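Local coordinates for protein glutamate receptor 1 (Adineta vaga, PDB 4IO2) that binds glutamate in its clamshell ligand-binding domain, part of a receptor that probably works as a glutamate-gated ion channel, at residues V14-A24 with T35-I45; D80-V88 with S205-W215. All coordinates share one frame; numbering follows the deposited sequence. Where two conformers were deposited one is given.

Interaction 1 (V14-A24 with T35-I45); sequences VIESVPFTIVA and TKLTGYVLDLI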
loop_
_atom_site.group_PDB
_atom_site.type_symbol
_atom_site.label_atom_id
_atom_site.label_comp_id
_atom_site.label_asym_id
_atom_site.label_seq_id
_atom_site.Cartn_x
_atom_site.Cartn_y
_atom_site.Cartn_z
ATOM N N VAL A 14 3.907 -14.341 15.776
ATOM C CA VAL A 14 3.880 -12.926 16.101
ATOM C C VAL A 14 5.205 -12.567 16.724
ATOM O O VAL A 14 5.974 -13.437 17.138
ATOM C CB VAL A 14 2.678 -12.545 17.014
ATOM C CG1 VAL A 14 1.328 -12.851 16.358
ATOM C CG2 VAL A 14 2.725 -13.196 18.372
ATOM N N ILE A 15 5.518 -11.273 16.719
ATOM C CA ILE A 15 6.833 -10.791 17.166
ATOM C C ILE A 15 6.648 -9.525 18.001
ATOM O O ILE A 15 5.888 -8.627 17.657
ATOM C CB ILE A 15 7.763 -10.577 15.941
ATOM C CG1 ILE A 15 9.150 -10.126 16.351
ATOM C CG2 ILE A 15 7.174 -9.620 14.884
ATOM C CD1 ILE A 15 10.189 -10.197 15.240
ATOM N N GLU A 16 7.324 -9.470 19.137
ATOM C CA GLU A 16 7.152 -8.361 20.056
ATOM C C GLU A 16 7.493 -7.021 19.394
ATOM O O GLU A 16 8.581 -6.844 18.855
ATOM C CB GLU A 16 8.011 -8.586 21.319
ATOM C CG GLU A 16 7.828 -7.508 22.386
ATOM C CD GLU A 16 8.547 -7.766 23.685
ATOM O OE1 GLU A 16 9.208 -8.816 23.809
ATOM O OE2 GLU A 16 8.461 -6.902 24.601
ATOM N N SER A 17 6.584 -6.060 19.536
ATOM C CA SER A 17 6.770 -4.711 19.011
ATOM C C SER A 17 5.596 -3.871 19.500
ATOM O O SER A 17 4.493 -4.012 18.980
ATOM C CB SER A 17 6.773 -4.703 17.500
ATOM O OG SER A 17 7.035 -3.396 17.059
ATOM N N VAL A 18 5.795 -3.026 20.507
ATOM C CA VAL A 18 4.717 -2.217 21.007
ATOM C C VAL A 18 4.336 -1.158 20.021
ATOM O O VAL A 18 5.195 -0.529 19.432
ATOM C CB VAL A 18 4.996 -1.610 22.419
ATOM C CG1 VAL A 18 5.358 -2.687 23.399
ATOM C CG2 VAL A 18 6.122 -0.527 22.415
ATOM N N PRO A 19 3.014 -0.912 19.834
ATOM C CA PRO A 19 1.793 -1.511 20.392
ATOM C C PRO A 19 1.121 -2.511 19.429
ATOM O O PRO A 19 -0.078 -2.771 19.553
ATOM C CB PRO A 19 0.925 -0.280 20.608
ATOM C CG PRO A 19 1.189 0.490 19.302
ATOM C CD PRO A 19 2.666 0.262 19.009
ATOM N N PHE A 20 1.885 -3.062 18.482
ATOM C CA PHE A 20 1.409 -4.143 17.624
ATOM C C PHE A 20 1.222 -5.422 18.422
ATOM O O PHE A 20 0.112 -6.008 18.410
ATOM C CB PHE A 20 2.377 -4.371 16.466
ATOM C CG PHE A 20 2.204 -3.395 15.305
ATOM C CD1 PHE A 20 1.054 -3.429 14.544
ATOM C CD2 PHE A 20 3.149 -2.427 15.035
ATOM C CE1 PHE A 20 0.885 -2.546 13.467
ATOM C CE2 PHE A 20 3.003 -1.530 13.972
ATOM C CZ PHE A 20 1.865 -1.598 13.199
ATOM N N THR A 21 2.288 -5.868 19.097
ATOM C CA THR A 21 2.286 -7.066 19.889
ATOM C C THR A 21 3.008 -6.733 21.181
ATOM O O THR A 21 4.216 -6.525 21.203
ATOM C CB THR A 21 2.939 -8.276 19.150
ATOM O OG1 THR A 21 2.112 -8.589 18.025
ATOM C CG2 THR A 21 3.065 -9.491 20.050
ATOM N N ILE A 22 2.217 -6.670 22.245
ATOM C CA ILE A 22 2.671 -6.238 23.554
ATOM C C ILE A 22 2.721 -7.456 24.459
ATOM O O ILE A 22 1.728 -8.150 24.600
ATOM C CB ILE A 22 1.687 -5.243 24.162
ATOM C CG1 ILE A 22 1.501 -4.034 23.223
ATOM C CG2 ILE A 22 2.187 -4.789 25.537
ATOM C CD1 ILE A 22 0.240 -3.183 23.544
ATOM N N VAL A 23 3.885 -7.729 25.035
ATOM C CA VAL A 23 4.130 -8.939 25.816
ATOM C C VAL A 23 4.192 -8.551 27.294
ATOM O O VAL A 23 5.001 -7.700 27.680
ATOM C CB VAL A 23 5.454 -9.601 25.356
ATOM C CG1 VAL A 23 5.792 -10.849 26.204
ATOM C CG2 VAL A 23 5.382 -9.924 23.864
ATOM N N ALA A 24 3.345 -9.170 28.111
ATOM C CA ALA A 24 3.380 -8.999 29.557
ATOM C C ALA A 24 3.595 -10.323 30.283
ATOM O O ALA A 24 3.023 -11.340 29.908
ATOM C CB ALA A 24 2.059 -8.386 30.026
ATOM N N THR A 35 2.446 -15.712 30.111
ATOM C CA THR A 35 2.655 -14.603 29.218
ATOM C C THR A 35 1.323 -14.188 28.658
ATOM O O THR A 35 0.533 -15.041 28.221
ATOM C CB THR A 35 3.555 -15.022 28.056
ATOM O OG1 THR A 35 4.818 -15.436 28.588
ATOM C CG2 THR A 35 3.749 -13.882 27.082
ATOM N N LYS A 36 1.080 -12.883 28.641
ATOM C CA LYS A 36 -0.138 -12.367 28.036
ATOM C C LYS A 36 0.220 -11.460 26.888
ATOM O O LYS A 36 1.153 -10.658 26.986
ATOM C CB LYS A 36 -0.971 -11.568 29.032
ATOM C CG LYS A 36 -1.673 -12.374 30.097
ATOM C CD LYS A 36 -2.352 -11.417 31.055
ATOM C CE LYS A 36 -2.892 -12.138 32.232
ATOM N NZ LYS A 36 -3.806 -13.144 31.736
ATOM N N LEU A 37 -0.508 -11.612 25.796
ATOM C CA LEU A 37 -0.313 -10.806 24.594
ATOM C C LEU A 37 -1.533 -9.949 24.308
ATOM O O LEU A 37 -2.667 -10.421 24.386
ATOM C CB LEU A 37 -0.125 -11.692 23.373
ATOM C CG LEU A 37 0.971 -12.742 23.439
ATOM C CD1 LEU A 37 0.998 -13.511 22.125
ATOM C CD2 LEU A 37 2.314 -12.074 23.759
ATOM N N THR A 38 -1.285 -8.687 23.999
ATOM C CA THR A 38 -2.307 -7.731 23.602
ATOM C C THR A 38 -1.743 -6.879 22.453
ATOM O O THR A 38 -0.540 -6.929 22.170
ATOM C CB THR A 38 -2.732 -6.800 24.757
ATOM O OG1 THR A 38 -1.579 -6.096 25.263
ATOM C CG2 THR A 38 -3.382 -7.605 25.908
ATOM N N GLY A 39 -2.597 -6.110 21.806
ATOM C CA GLY A 39 -2.173 -5.132 20.839
ATOM C C GLY A 39 -2.941 -5.213 19.536
ATOM O O GLY A 39 -3.856 -6.031 19.367
ATOM N N TYR A 40 -2.593 -4.314 18.612
ATOM C CA TYR A 40 -3.194 -4.271 17.291
ATOM C C TYR A 40 -3.220 -5.661 16.632
ATOM O O TYR A 40 -4.236 -6.037 16.053
ATOM C CB TYR A 40 -2.386 -3.270 16.437
ATOM C CG TYR A 40 -2.745 -3.148 14.972
ATOM C CD1 TYR A 40 -2.466 -4.163 14.070
ATOM C CD2 TYR A 40 -3.357 -2.016 14.491
ATOM C CE1 TYR A 40 -2.737 -4.016 12.740
ATOM C CE2 TYR A 40 -3.670 -1.880 13.158
ATOM C CZ TYR A 40 -3.349 -2.903 12.281
ATOM O OH TYR A 40 -3.647 -2.785 10.939
ATOM N N VAL A 41 -2.106 -6.382 16.684
ATOM C CA VAL A 41 -2.029 -7.676 16.007
ATOM C C VAL A 41 -3.008 -8.663 16.600
ATOM O O VAL A 41 -3.655 -9.431 15.871
ATOM C CB VAL A 41 -0.584 -8.235 16.071
ATOM C CG1 VAL A 41 -0.479 -9.708 15.740
ATOM C CG2 VAL A 41 0.303 -7.370 15.187
ATOM N N LEU A 42 -3.085 -8.717 17.914
ATOM C CA LEU A 42 -3.981 -9.676 18.579
ATOM C C LEU A 42 -5.436 -9.336 18.257
ATOM O O LEU A 42 -6.258 -10.228 18.005
ATOM C CB LEU A 42 -3.735 -9.666 20.084
ATOM C CG LEU A 42 -2.457 -10.382 20.572
ATOM C CD1 LEU A 42 -2.475 -11.890 20.267
ATOM C CD2 LEU A 42 -1.153 -9.762 20.024
ATOM N N ASP A 43 -5.763 -8.040 18.211
ATOM C CA ASP A 43 -7.119 -7.662 17.849
ATOM C C ASP A 43 -7.410 -8.009 16.374
ATOM O O ASP A 43 -8.522 -8.443 16.013
ATOM C CB ASP A 43 -7.385 -6.154 18.066
ATOM C CG ASP A 43 -7.443 -5.746 19.506
ATOM O OD1 ASP A 43 -7.405 -6.595 20.426
ATOM O OD2 ASP A 43 -7.633 -4.513 19.714
ATOM N N LEU A 44 -6.434 -7.785 15.507
ATOM C CA LEU A 44 -6.592 -8.120 14.091
ATOM C C LEU A 44 -6.846 -9.639 13.919
ATOM O O LEU A 44 -7.717 -10.041 13.139
ATOM C CB LEU A 44 -5.347 -7.670 13.301
ATOM C CG LEU A 44 -5.344 -8.065 11.830
ATOM C CD1 LEU A 44 -6.571 -7.536 11.072
ATOM C CD2 LEU A 44 -4.061 -7.632 11.188
ATOM N N ILE A 45 -6.088 -10.484 14.630
ATOM C CA ILE A 45 -6.295 -11.921 14.556
ATOM C C ILE A 45 -7.746 -12.255 14.940
ATOM O O ILE A 45 -8.372 -13.083 14.309
ATOM C CB ILE A 45 -5.296 -12.656 15.478
ATOM C CG1 ILE A 45 -3.891 -12.585 14.869
ATOM C CG2 ILE A 45 -5.695 -14.098 15.711
ATOM C CD1 ILE A 45 -2.744 -12.909 15.865
HETATM O O HOH W 1 0.049 -7.487 27.052
#
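A two-stranded antiparallel hairpin, 22-25 with 35-38, runs straight into the helix 40-52, and Ile22, Thr38 and Gly39 sit where it does so. Ile22 and Thr38 form a hydrogen-bonded pair, Ile22 N to Thr38 O at 2.8 Å, and Ala24 pairs with Lys36 in the same way. A water sits between Ile22 O, which it donates to, and Thr38 OG1. On the other face Val23 CG2 lies alongside Leu37 CD2. Beyond Gly39, the N-cap residue, the chain before the hairpin meets the helix start: Tyr40 N donates to Pro19 O, and Val41 N to Phe20 O at 2.8 Å. A side chain at Gly39 would run into both of those carbonyls. Phe20 turns the CD1-CE1 edge of its ring to one face of Tyr40, a T-shaped pair with planes at 76° and centroids 5.2 Å apart. Tyr40 CG stands anti to its own N (chi1 174°), which turns one ring face toward the Phe20 edge. One residue on, Val41 CG1 packs on Val14 CG1 at 3.7 Å, while Thr21 OG1 lies against Val41 CB. The helix thus starts directly from a beta hairpin, its first N-H groups taken by loop carbonyls, within the periplasmic-binding-protein fold.

Interaction 2 (D80-V88 with S205-W215); sequences DIAIGDITV and STFGIVTPKEW. With GLU (glutamic acid), chain E.
Two single backbone bridges join 80-88 to 205-215, an antiparallel hydrogen-bonded pair Ala82-Val210 and a bridge Thr87-Phe207, the register shifting by two between them. In this periplasmic-binding-protein-like fold the end of strand 200-211 here meets the loop after strand 81-82, beside the bound glutamate. Ala82 and Val210 exchange both backbone bonds, and Val88 N reaches Thr206 O at 3.0 Å; between them a water accepts from Gly84 N and donates weakly to Gly208 O. Ile83 and Ile209 run side by side, and Ile81 CG2 touches Trp215 CH2 at 3.5 Å. Asp85, centre of an inverse gamma turn, lays its CA and CB over one face of the Phe207 ring, CB 4.0 Å from the centroid, while Thr87 OG1 comes to the ring edge in its plane. Asp85 CG lies between N and C (chi1 50°), which carries the carboxylate off the ring to Tyr67 and Ser17. An alanine in place of Phe207 would leave the Asp85 turn without its ring and is likely to let that ligand-binding loop shift. The ligand amino group donates to Asp85 O and Thr87 OG1, both at 2.8 Å, and Thr87 N donates to the ligand O in a nearly straight bond, 168° at H.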
loop_
_atom_site.group_PDB
_atom_site.type_symbol
_atom_site.label_atom_id
_atom_site.label_comp_id
_atom_site.label_asym_id
_atom_site.label_seq_id
_atom_site.Cartn_x
_atom_site.Cartn_y
_atom_site.Cartn_z
ATOM N N ASP A 80 2.391 -21.216 10.026
ATOM C CA ASP A 80 1.571 -21.152 8.811
ATOM C C ASP A 80 1.478 -19.761 8.229
ATOM O O ASP A 80 1.571 -19.600 7.021
ATOM C CB ASP A 80 0.175 -21.725 9.067
ATOM C CG ASP A 80 0.249 -23.171 9.515
ATOM O OD1 ASP A 80 0.939 -23.986 8.834
ATOM O OD2 ASP A 80 -0.342 -23.506 10.549
ATOM N N ILE A 81 1.256 -18.782 9.085
ATOM C CA ILE A 81 1.331 -17.379 8.683
ATOM C C ILE A 81 2.085 -16.619 9.777
ATOM O O ILE A 81 2.241 -17.122 10.888
ATOM C CB ILE A 81 -0.051 -16.716 8.425
ATOM C CG1 ILE A 81 -0.905 -16.699 9.700
ATOM C CG2 ILE A 81 -0.759 -17.446 7.296
ATOM C CD1 ILE A 81 -2.252 -15.929 9.554
ATOM N N ALA A 82 2.520 -15.415 9.465
ATOM C CA ALA A 82 3.095 -14.511 10.477
ATOM C C ALA A 82 2.496 -13.113 10.298
ATOM O O ALA A 82 2.399 -12.588 9.195
ATOM C CB ALA A 82 4.638 -14.470 10.409
ATOM N N ILE A 83 2.053 -12.550 11.413
ATOM C CA ILE A 83 1.373 -11.269 11.432
ATOM C C ILE A 83 2.105 -10.307 12.325
ATOM O O ILE A 83 2.361 -10.603 13.498
ATOM C CB ILE A 83 -0.098 -11.377 11.901
ATOM C CG1 ILE A 83 -0.895 -12.382 11.057
ATOM C CG2 ILE A 83 -0.735 -10.011 11.817
ATOM C CD1 ILE A 83 -2.329 -12.601 11.562
ATOM N N GLY A 84 2.427 -9.142 11.782
ATOM C CA GLY A 84 3.084 -8.121 12.552
ATOM C C GLY A 84 3.430 -6.930 11.689
ATOM O O GLY A 84 2.925 -6.724 10.570
ATOM N N ASP A 85 4.308 -6.089 12.227
ATOM C CA ASP A 85 4.871 -4.936 11.507
ATOM C C ASP A 85 6.029 -5.416 10.639
ATOM O O ASP A 85 7.177 -5.081 10.885
ATOM C CB ASP A 85 5.311 -3.825 12.478
ATOM C CG ASP A 85 6.198 -4.285 13.647
ATOM O OD1 ASP A 85 6.255 -5.468 13.991
ATOM O OD2 ASP A 85 6.838 -3.388 14.281
ATOM N N ILE A 86 5.680 -6.236 9.630
ATOM C CA ILE A 86 6.647 -6.932 8.799
ATOM C C ILE A 86 6.623 -6.330 7.407
ATOM O O ILE A 86 5.615 -6.397 6.688
ATOM C CB ILE A 86 6.317 -8.434 8.709
ATOM C CG1 ILE A 86 6.207 -9.079 10.099
ATOM C CG2 ILE A 86 7.350 -9.156 7.921
ATOM C CD1 ILE A 86 5.494 -10.431 10.090
ATOM N N THR A 87 7.724 -5.660 7.049
ATOM C CA THR A 87 7.816 -4.997 5.775
ATOM C C THR A 87 7.905 -5.957 4.594
ATOM O O THR A 87 8.682 -6.908 4.598
ATOM C CB THR A 87 9.008 -4.035 5.768
ATOM O OG1 THR A 87 8.896 -3.146 6.886
ATOM C CG2 THR A 87 9.086 -3.199 4.474
ATOM N N VAL A 88 7.129 -5.682 3.549
ATOM C CA VAL A 88 7.173 -6.448 2.294
ATOM C C VAL A 88 8.383 -5.966 1.521
ATOM O O VAL A 88 8.504 -4.778 1.188
ATOM C CB VAL A 88 5.888 -6.219 1.505
ATOM C CG1 VAL A 88 5.930 -7.053 0.231
ATOM C CG2 VAL A 88 4.661 -6.584 2.366
ATOM N N SER A 205 6.673 1.925 1.898
ATOM C CA SER A 205 6.547 0.496 1.839
ATOM C C SER A 205 5.201 0.066 2.436
ATOM O O SER A 205 4.342 0.886 2.705
ATOM C CB SER A 205 7.764 -0.097 2.593
ATOM O OG SER A 205 7.872 0.458 3.913
ATOM N N THR A 206 5.045 -1.228 2.649
ATOM C CA THR A 206 3.830 -1.785 3.217
ATOM C C THR A 206 4.150 -2.873 4.216
ATOM O O THR A 206 5.228 -3.468 4.136
ATOM C CB THR A 206 2.934 -2.396 2.110
ATOM O OG1 THR A 206 3.687 -3.387 1.378
ATOM C CG2 THR A 206 2.424 -1.334 1.110
ATOM N N PHE A 207 3.222 -3.160 5.096
ATOM C CA PHE A 207 3.253 -4.331 5.954
ATOM C C PHE A 207 2.269 -5.337 5.374
ATOM O O PHE A 207 1.160 -4.964 4.952
ATOM C CB PHE A 207 2.805 -4.035 7.364
ATOM C CG PHE A 207 3.711 -3.099 8.149
ATOM C CD1 PHE A 207 5.072 -3.017 7.926
ATOM C CD2 PHE A 207 3.183 -2.330 9.173
ATOM C CE1 PHE A 207 5.870 -2.163 8.680
ATOM C CE2 PHE A 207 3.982 -1.485 9.943
ATOM C CZ PHE A 207 5.322 -1.405 9.701
ATOM N N GLY A 208 2.653 -6.612 5.346
ATOM C CA GLY A 208 1.791 -7.680 4.862
ATOM C C GLY A 208 1.880 -8.853 5.789
ATOM O O GLY A 208 2.875 -9.036 6.496
ATOM N N ILE A 209 0.846 -9.688 5.740
ATOM C CA ILE A 209 0.879 -10.973 6.438
ATOM C C ILE A 209 1.745 -11.937 5.617
ATOM O O ILE A 209 1.555 -12.071 4.425
ATOM C CB ILE A 209 -0.549 -11.514 6.667
ATOM C CG1 ILE A 209 -1.268 -10.558 7.622
ATOM C CG2 ILE A 209 -0.481 -12.931 7.241
ATOM C CD1 ILE A 209 -2.708 -10.962 7.913
ATOM N N VAL A 210 2.702 -12.581 6.264
ATOM C CA VAL A 210 3.584 -13.521 5.602
ATOM C C VAL A 210 2.874 -14.843 5.469
ATOM O O VAL A 210 2.316 -15.345 6.436
ATOM C CB VAL A 210 4.887 -13.726 6.412
ATOM C CG1 VAL A 210 5.834 -14.615 5.635
ATOM C CG2 VAL A 210 5.557 -12.418 6.755
ATOM N N THR A 211 2.932 -15.433 4.283
ATOM C CA THR A 211 2.353 -16.752 4.016
ATOM C C THR A 211 3.350 -17.571 3.204
ATOM O O THR A 211 4.264 -17.035 2.603
ATOM C CB THR A 211 1.007 -16.679 3.246
ATOM O OG1 THR A 211 1.233 -16.448 1.866
ATOM C CG2 THR A 211 0.096 -15.594 3.771
ATOM N N PRO A 212 3.114 -18.869 3.106
ATOM C CA PRO A 212 3.935 -19.638 2.185
ATOM C C PRO A 212 3.738 -19.172 0.752
ATOM O O PRO A 212 2.652 -18.686 0.430
ATOM C CB PRO A 212 3.414 -21.082 2.363
ATOM C CG PRO A 212 2.817 -21.083 3.740
ATOM C CD PRO A 212 2.201 -19.721 3.888
ATOM N N LYS A 213 4.728 -19.399 -0.107
ATOM C CA LYS A 213 4.504 -19.188 -1.518
ATOM C C LYS A 213 3.461 -20.177 -2.029
ATOM O O LYS A 213 3.343 -21.293 -1.527
ATOM C CB LYS A 213 5.813 -19.364 -2.277
ATOM C CG LYS A 213 6.784 -18.215 -2.006
ATOM C CD LYS A 213 7.944 -18.262 -2.965
ATOM C CE LYS A 213 8.891 -19.374 -2.654
ATOM N NZ LYS A 213 10.040 -19.345 -3.626
ATOM N N GLU A 214 2.692 -19.740 -3.012
ATOM C CA GLU A 214 1.682 -20.597 -3.653
ATOM C C GLU A 214 0.693 -21.221 -2.655
ATOM O O GLU A 214 0.339 -22.385 -2.770
ATOM C CB GLU A 214 2.359 -21.667 -4.528
ATOM C CG GLU A 214 3.183 -21.033 -5.635
ATOM C CD GLU A 214 4.003 -22.010 -6.408
ATOM O OE1 GLU A 214 3.544 -23.166 -6.563
ATOM O OE2 GLU A 214 5.103 -21.610 -6.869
ATOM N N TRP A 215 0.232 -20.438 -1.683
ATOM C CA TRP A 215 -0.562 -20.951 -0.567
ATOM C C TRP A 215 -1.991 -21.222 -0.960
ATOM O O TRP A 215 -2.625 -20.393 -1.595
ATOM C CB TRP A 215 -0.573 -19.894 0.535
ATOM C CG TRP A 215 -0.996 -20.314 1.880
ATOM C CD1 TRP A 215 -0.666 -21.464 2.550
ATOM C CD2 TRP A 215 -1.759 -19.534 2.781
ATOM N NE1 TRP A 215 -1.189 -21.439 3.827
ATOM C CE2 TRP A 215 -1.858 -20.252 3.992
ATOM C CE3 TRP A 215 -2.361 -18.262 2.693
ATOM C CZ2 TRP A 215 -2.555 -19.757 5.085
ATOM C CZ3 TRP A 215 -3.044 -17.792 3.753
ATOM C CH2 TRP A 215 -3.128 -18.525 4.958
HETATM N N GLU E . 9.193 -3.551 9.688
HETATM C CA GLU E . 10.620 -3.849 9.842
HETATM C C GLU E . 10.975 -5.127 9.087
HETATM O O GLU E . 10.047 -5.874 8.683
HETATM C CB GLU E . 11.034 -4.000 11.309
HETATM C CG GLU E . 10.751 -2.799 12.219
HETATM C CD GLU E . 11.607 -1.559 11.965
HETATM O OE1 GLU E . 12.537 -1.640 11.165
HETATM O OE2 GLU E . 11.375 -0.524 12.643
HETATM O OXT GLU E . 12.185 -5.385 8.881
HETATM O O HOH W 2 1.700 -8.689 8.988
#

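In the fold
Asp85 joins the two contacts. Interaction 1 closes first along the chain, and its centre lies 16 Å from that of interaction 2, yet Ser17 OG makes a probable hydrogen bond of 2.8 Å to Asp85 OD2, and Phe20 CE2 packs on Asp85 CB at 3.6 Å. The Asp85 CB that lies over the Phe207 face in interaction 2 thus also meets Phe20. A second point of touch is Ile45 CG1 on Ile83 CD1 at 3.7 Å. Interaction 2 binds glutamate directly; interaction 1 stands a shell behind it, the Phe20 side chain about 8 Å from the ligand at nearest atoms. Arg92, Arg136, Ala140 and Asp180 supply further hydrogen bonds to the ligand.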